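Local structure of 4-hydroxybenzoyl-CoA Thioesterase (Pseudomonas sp. CBS3, 1LO7) at the interface of chains A and B and the interface of chains A and C. The protein hydrolyses 4-hydroxybenzoyl-CoA to 4-hydroxybenzoate and CoA, the last step from 4-chlorobenzoate to 4-hydroxybenzoate, and leaves aliphatic acyl-CoA thioesters uncut. Residues are numbered along the deposited sequence; one frame, centred on the assembly and turned at random. Chains: chain A/B/C, 4-hydroxybenzoyl-CoA Thioesterase.

Contact 1: the interface of chains A and B. Residues chain A 36, 46-48, 57; chain B 13, 73-75.
B:Tyr74 and A:Arg48 bury the most surface in this part of the two-fold A-B interface of the homotetrameric hot-dog thioesterase. The tyrosine reaches from its loop to the start of helix 47-54, where B:Tyr74 OH, the phenol oxygen, accepts the backbone N of A:Arg48 at 2.8 Å, a bent bond at the first turn. Its ring is covered from two sides. On one face, A:Arg48 NH2 lies 3.3 Å from the ring centroid in a cation-pi contact, the guanidinium tilted 27° from the ring; on the other lies B:Phe13 of its own chain, nearer the rim. The same A:Arg48 NH2 donates to the hydroxyl OG of B:Ser73 at 2.8 Å and, on a carbonyl lone pair, to B:Tyr74 O at 3.0 Å, so two bonds hold the cation over the ring. The bend of A:Arg48 at chi3 (-73°) folds the guanidinium back toward the tyrosine. B:Tyr74 CD2 lies over the rim of one guanidinium face of A:Arg36, the planes 65° apart; A:Arg36 also grips the B:Asp75 carboxylate through NH1 and NH2. Substrate-binding A:Trp47 meets B:Phe13 edge-to-face, A:Trp47 CD1 standing 3.7 Å from B:Phe13 CE1. Water 2 links A:Arg48 NH1, 2.6 Å from its oxygen, to B:Asp75 OD2.

Contact 2: the interface of chains A and C. Residues chain A 28-29, 31-32, 115; chain C 23-25, 28.
A:His28 and C:His28 lay their imidazoles face to face, centroids 3.8 Å apart and planes within 8° of parallel, where two copies of helix 25-41 of this hot-dog-fold thioesterase meet about a two-fold axis. Each ring puts NE2 over the centre of the other; the same chi1 of -65° in both copies sets the rings as symmetric mates in the stack. Hydrogen bonds run from chain C side chains to carboxylates of chain A. C:Trp23 NE1 donates in its indole plane to A:Asp32 OD2 at 2.9 Å, nearly straight, but enters from well above the carboxylate plane. The phenol OH of C:Tyr24 donates to A:Glu115 OE2 at 2.6 Å on the syn side; the glutamate, extended beyond CG, reaches out from strand 107-123. C:Tyr24 also turns its ring edge, at CE2, to A:Asp32 OD1, which lies in the ring plane. Water 3 joins three groups, lying 2.9 Å by its oxygen from A:His28 ND1 at the imidazole edge and also bridging to A:Glu115 OE2 and C:Tyr24 OH. Apolar packing adds to these: the methylenes of A:Arg29 run against the six-membered part of C:Trp23, with A:Arg29 CG 3.3 Å from C:Trp23 CH2. C:Pro25 sets CB against A:His28 CB and CG over the backbone at A:Arg29.

Contact 3: the interface of chains A and B. Residues chain A 11-13, 74-75; chain B 36, 40, 46.
B:Arg36 reaches from helix 25-41 to A:Asp75 and A:Glu12, forming an ion-pair cluster on the two-fold A-B interface of the hot-dog thioesterase tetramer. From CB the chain leaves with CG anti to the backbone N (chi1 -158°) and stays extended to CD. B:Arg36 CD packs on the benzylic methylene CB of A:Phe13 at 3.7 Å. The bend at chi3 then swings B:Arg36 NE round to the oxygen of water 4, 2.8 Å away along a nearly straight bond; the water also binds A:Phe13 N and A:Glu12 OE1. CZ passes A:Tyr74 CD2, as in the twin site. At the tip the two terminal nitrogens take the A:Asp75 carboxylate end-on. B:Arg36 NH1 donates to A:Asp75 OD2 at 2.9 Å on the syn side. B:Arg36 NH2 donates to A:Asp75 OD1 at 2.7 Å from above the carboxylate plane; the two flat groups are turned 49° apart. B:Arg36 NH2 serves A:Glu12 OE1 as well, at 3.3 Å, in a longer salt bridge. Two carboxylates would probably keep the guanidinium charged. B:Pro46 CB flanks A:Asp75 and A:Tyr74. In chain A the site joins the segment entering 3-10 helix 13-15 to the loop before strand 77-87, its centre about 11 Å from catalytic A:Asp17.

Contact 1: the interface of chains A and B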
# COMPACT_ATOMS: atom_id res chain seq x y z
N ARG A 36 -7.42 0.73 15.83
CA ARG A 36 -8.81 0.33 15.70
C ARG A 36 -9.06 -0.95 16.48
O ARG A 36 -10.13 -1.11 17.08
CB ARG A 36 -9.18 0.11 14.24
CG ARG A 36 -10.69 0.22 14.01
CD ARG A 36 -11.04 0.08 12.53
NE ARG A 36 -10.70 -1.27 12.01
CZ ARG A 36 -11.47 -2.35 12.15
NH1 ARG A 36 -12.65 -2.33 12.74
NH2 ARG A 36 -11.04 -3.51 11.65
N PRO A 46 -18.07 -1.40 15.42
CA PRO A 46 -17.32 -1.00 14.24
C PRO A 46 -17.82 0.34 13.74
O PRO A 46 -19.01 0.68 13.92
CB PRO A 46 -17.62 -2.07 13.17
CG PRO A 46 -18.54 -3.09 13.82
CD PRO A 46 -18.74 -2.71 15.28
N TRP A 47 -16.93 1.10 13.10
CA TRP A 47 -17.35 2.40 12.62
C TRP A 47 -18.60 2.33 11.70
O TRP A 47 -19.43 3.24 11.68
CB TRP A 47 -16.22 3.15 11.92
CG TRP A 47 -14.94 3.18 12.71
CD1 TRP A 47 -13.70 2.95 12.18
CD2 TRP A 47 -14.76 3.42 14.11
NE1 TRP A 47 -12.75 3.04 13.15
CE2 TRP A 47 -13.35 3.36 14.35
CE3 TRP A 47 -15.64 3.73 15.18
CZ2 TRP A 47 -12.79 3.57 15.61
CZ3 TRP A 47 -15.07 3.95 16.44
CH2 TRP A 47 -13.66 3.87 16.63
N ARG A 48 -18.74 1.25 10.91
CA ARG A 48 -19.88 1.09 10.00
C ARG A 48 -21.18 1.23 10.78
O ARG A 48 -22.19 1.72 10.28
CB ARG A 48 -19.74 -0.34 9.45
CG ARG A 48 -20.51 -0.70 8.21
CD ARG A 48 -20.29 -2.18 7.94
NE ARG A 48 -18.94 -2.46 7.43
CZ ARG A 48 -18.04 -3.13 8.14
NH1 ARG A 48 -18.31 -3.59 9.37
NH2 ARG A 48 -16.85 -3.36 7.58
N VAL A 57 -17.54 8.51 12.42
CA VAL A 57 -16.94 7.81 11.27
C VAL A 57 -15.66 7.05 11.60
O VAL A 57 -15.15 6.24 10.79
CB VAL A 57 -16.68 8.80 10.11
CG1 VAL A 57 -17.96 9.48 9.69
CG2 VAL A 57 -15.63 9.84 10.48
N PHE B 13 -9.61 -1.50 8.21
CA PHE B 13 -10.31 -0.35 7.73
C PHE B 13 -9.58 0.30 6.55
O PHE B 13 -10.20 0.68 5.55
CB PHE B 13 -10.37 0.62 8.91
CG PHE B 13 -11.00 1.94 8.67
CD1 PHE B 13 -12.38 2.05 8.72
CD2 PHE B 13 -10.24 3.08 8.42
CE1 PHE B 13 -12.97 3.29 8.54
CE2 PHE B 13 -10.81 4.34 8.23
CZ PHE B 13 -12.20 4.43 8.29
N SER B 73 -15.23 -6.78 3.62
CA SER B 73 -14.95 -5.48 4.27
C SER B 73 -14.18 -5.66 5.56
O SER B 73 -13.95 -6.77 6.01
CB SER B 73 -16.28 -4.76 4.53
OG SER B 73 -16.04 -3.39 4.85
N TYR B 74 -13.79 -4.55 6.19
CA TYR B 74 -13.03 -4.63 7.42
C TYR B 74 -13.73 -5.43 8.49
O TYR B 74 -14.96 -5.36 8.66
CB TYR B 74 -12.49 -3.26 7.91
CG TYR B 74 -13.58 -2.27 8.32
CD1 TYR B 74 -14.06 -1.31 7.42
CD2 TYR B 74 -14.07 -2.25 9.63
CE1 TYR B 74 -15.03 -0.38 7.79
CE2 TYR B 74 -15.02 -1.31 10.03
CZ TYR B 74 -15.50 -0.37 9.11
OH TYR B 74 -16.44 0.54 9.49
N ASP B 75 -12.92 -6.20 9.20
CA ASP B 75 -13.33 -7.11 10.26
C ASP B 75 -13.65 -8.49 9.71
O ASP B 75 -13.70 -9.45 10.46
CB ASP B 75 -14.33 -6.60 11.28
CG ASP B 75 -13.71 -5.50 12.10
OD1 ASP B 75 -12.57 -5.54 12.52
OD2 ASP B 75 -14.46 -4.47 12.20
O HOH W 1 -8.18 -1.23 10.81
O HOH W 2 -16.81 -4.62 11.28

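Contact 2: the interface of chains A and C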
# COMPACT_ATOMS: atom_id res chain seq x y z
N HIS A 28 2.97 2.50 9.77
CA HIS A 28 1.78 3.30 10.01
C HIS A 28 0.51 2.50 9.68
O HIS A 28 -0.50 2.64 10.33
CB HIS A 28 1.85 4.63 9.22
CG HIS A 28 2.97 5.46 9.74
ND1 HIS A 28 2.90 6.09 11.00
CD2 HIS A 28 4.19 5.75 9.17
CE1 HIS A 28 4.07 6.75 11.17
NE2 HIS A 28 4.86 6.56 10.08
N ARG A 29 0.56 1.62 8.63
CA ARG A 29 -0.60 0.80 8.31
C ARG A 29 -0.87 -0.06 9.53
O ARG A 29 -2.00 -0.19 9.95
CB ARG A 29 -0.28 -0.19 7.16
CG ARG A 29 -0.28 0.41 5.77
CD ARG A 29 -0.71 -0.64 4.72
NE ARG A 29 0.25 -1.72 4.63
CZ ARG A 29 0.09 -2.94 5.13
NH1 ARG A 29 -1.02 -3.27 5.75
NH2 ARG A 29 1.06 -3.88 4.99
N LEU A 31 0.06 0.47 12.68
CA LEU A 31 -0.34 1.29 13.82
C LEU A 31 -1.83 1.60 13.70
O LEU A 31 -2.58 1.55 14.65
CB LEU A 31 0.48 2.60 13.89
CG LEU A 31 1.67 2.52 14.86
CD1 LEU A 31 2.14 1.09 15.04
CD2 LEU A 31 2.80 3.43 14.41
N ASP A 32 -2.29 1.90 12.46
CA ASP A 32 -3.71 2.19 12.25
C ASP A 32 -4.59 0.98 12.57
O ASP A 32 -5.69 1.11 13.15
CB ASP A 32 -3.98 2.74 10.84
CG ASP A 32 -5.32 3.40 10.82
OD1 ASP A 32 -5.59 4.32 11.58
OD2 ASP A 32 -6.17 2.92 9.93
N GLU A 115 0.30 8.65 18.86
CA GLU A 115 -0.64 9.23 17.91
C GLU A 115 -1.68 10.06 18.63
O GLU A 115 -2.17 9.64 19.67
CB GLU A 115 -1.42 8.11 17.13
CG GLU A 115 -0.51 7.22 16.26
CD GLU A 115 -1.32 6.19 15.52
OE1 GLU A 115 -2.30 5.66 15.98
OE2 GLU A 115 -0.84 5.90 14.33
N TRP C 23 -6.22 8.06 3.38
CA TRP C 23 -5.87 7.19 4.50
C TRP C 23 -4.45 7.60 4.85
O TRP C 23 -3.57 7.57 4.02
CB TRP C 23 -5.95 5.72 4.06
CG TRP C 23 -5.70 4.79 5.21
CD1 TRP C 23 -6.20 4.86 6.48
CD2 TRP C 23 -4.87 3.64 5.17
NE1 TRP C 23 -5.75 3.82 7.25
CE2 TRP C 23 -4.92 3.05 6.46
CE3 TRP C 23 -4.10 3.06 4.18
CZ2 TRP C 23 -4.21 1.88 6.75
CZ3 TRP C 23 -3.40 1.91 4.47
CH2 TRP C 23 -3.49 1.31 5.73
N TYR C 24 -4.22 8.03 6.08
CA TYR C 24 -2.91 8.55 6.49
C TYR C 24 -1.57 7.91 6.09
O TYR C 24 -0.60 8.63 5.80
CB TYR C 24 -2.85 9.17 7.89
CG TYR C 24 -2.45 8.17 8.94
CD1 TYR C 24 -1.11 8.05 9.30
CD2 TYR C 24 -3.41 7.35 9.53
CE1 TYR C 24 -0.73 7.14 10.29
CE2 TYR C 24 -3.06 6.45 10.53
CZ TYR C 24 -1.72 6.35 10.90
OH TYR C 24 -1.35 5.46 11.86
N PRO C 25 -1.49 6.59 6.08
CA PRO C 25 -0.21 6.01 5.70
C PRO C 25 0.21 6.44 4.30
O PRO C 25 1.40 6.50 3.98
CB PRO C 25 -0.34 4.53 5.90
CG PRO C 25 -1.48 4.39 6.91
CD PRO C 25 -2.42 5.56 6.65
N HIS C 28 2.65 9.25 4.24
CA HIS C 28 4.03 8.84 4.45
C HIS C 28 4.65 8.28 3.16
O HIS C 28 5.82 8.47 2.90
CB HIS C 28 4.12 7.83 5.63
CG HIS C 28 3.71 8.50 6.89
ND1 HIS C 28 4.54 9.45 7.52
CD2 HIS C 28 2.56 8.36 7.64
CE1 HIS C 28 3.88 9.86 8.63
NE2 HIS C 28 2.69 9.22 8.72
O HOH W 3 1.12 6.95 13.10

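Contact 3: the interface of chains A and B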
# COMPACT_ATOMS: atom_id res chain seq x y z
N ILE A 11 5.53 -9.74 9.15
CA ILE A 11 6.02 -8.87 8.09
C ILE A 11 6.19 -9.73 6.86
O ILE A 11 6.74 -10.82 6.95
CB ILE A 11 7.36 -8.23 8.46
CG1 ILE A 11 7.20 -7.35 9.73
CG2 ILE A 11 7.89 -7.43 7.25
CD1 ILE A 11 8.55 -6.80 10.30
N GLU A 12 5.72 -9.19 5.75
CA GLU A 12 5.75 -9.89 4.49
C GLU A 12 6.84 -9.37 3.55
O GLU A 12 7.32 -8.28 3.72
CB GLU A 12 4.35 -9.82 3.83
CG GLU A 12 3.26 -10.62 4.62
CD GLU A 12 3.61 -12.10 4.81
OE1 GLU A 12 4.40 -12.73 4.12
OE2 GLU A 12 2.93 -12.68 5.78
N PHE A 13 7.21 -10.17 2.55
CA PHE A 13 8.23 -9.79 1.62
C PHE A 13 7.90 -8.45 0.96
O PHE A 13 8.78 -7.59 0.82
CB PHE A 13 8.26 -10.91 0.57
CG PHE A 13 9.19 -10.73 -0.57
CD1 PHE A 13 10.52 -11.07 -0.40
CD2 PHE A 13 8.76 -10.26 -1.81
CE1 PHE A 13 11.39 -10.95 -1.48
CE2 PHE A 13 9.62 -10.12 -2.90
CZ PHE A 13 10.96 -10.48 -2.71
N TYR A 74 10.94 -9.29 6.57
CA TYR A 74 9.95 -10.33 6.37
C TYR A 74 10.23 -11.57 7.18
O TYR A 74 11.39 -12.00 7.34
CB TYR A 74 9.64 -10.61 4.87
CG TYR A 74 10.81 -11.19 4.08
CD1 TYR A 74 11.66 -10.37 3.34
CD2 TYR A 74 11.02 -12.57 4.03
CE1 TYR A 74 12.71 -10.88 2.59
CE2 TYR A 74 12.06 -13.11 3.26
CZ TYR A 74 12.90 -12.27 2.54
OH TYR A 74 13.91 -12.79 1.80
N ASP A 75 9.15 -12.13 7.70
CA ASP A 75 9.13 -13.31 8.56
C ASP A 75 9.25 -12.92 10.02
O ASP A 75 8.93 -13.71 10.89
CB ASP A 75 9.99 -14.48 8.16
CG ASP A 75 9.47 -15.08 6.87
OD1 ASP A 75 8.29 -15.25 6.64
OD2 ASP A 75 10.39 -15.29 6.01
N ARG B 36 4.08 -16.99 -0.83
CA ARG B 36 5.34 -17.19 -0.15
C ARG B 36 5.14 -18.08 1.06
O ARG B 36 6.01 -18.91 1.37
CB ARG B 36 5.94 -15.86 0.28
CG ARG B 36 7.45 -15.96 0.50
CD ARG B 36 8.05 -14.61 0.85
NE ARG B 36 7.53 -14.10 2.16
CZ ARG B 36 8.01 -14.46 3.35
NH1 ARG B 36 9.02 -15.30 3.51
NH2 ARG B 36 7.44 -13.96 4.44
N ILE B 40 7.17 -21.37 2.34
CA ILE B 40 7.79 -21.44 3.68
C ILE B 40 7.25 -22.64 4.45
O ILE B 40 8.01 -23.40 5.10
CB ILE B 40 7.61 -20.15 4.47
CG1 ILE B 40 8.42 -18.99 3.88
CG2 ILE B 40 7.92 -20.33 5.96
CD1 ILE B 40 9.94 -19.13 4.03
N PRO B 46 13.87 -19.03 3.41
CA PRO B 46 13.47 -17.70 3.00
C PRO B 46 14.34 -17.24 1.84
O PRO B 46 15.51 -17.66 1.73
CB PRO B 46 13.74 -16.78 4.21
CG PRO B 46 14.26 -17.68 5.32
CD PRO B 46 14.25 -19.12 4.84
O HOH W 4 5.38 -12.38 1.73

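Contacts 1 and 3 belong to the same two-fold A-B interface, their C-alpha centres about 27 Å apart, and overlap as twins: Arg36, Pro46, Phe13, Tyr74 and Asp75 appear in both with the chains exchanged. Contact 2 joins a different partner, chain C, its centre about 15 Å from that of contact 1 and 21 Å from that of contact 3. Helix 25-41 of chain A serves both interfaces, with residues 28, 29, 31 and 32 toward chain C in contact 2 and residue 36 toward chain B in contact 1. One helix thus helps tie each subunit to two neighbours, consistent with a homotetramer held by two kinds of two-fold interface.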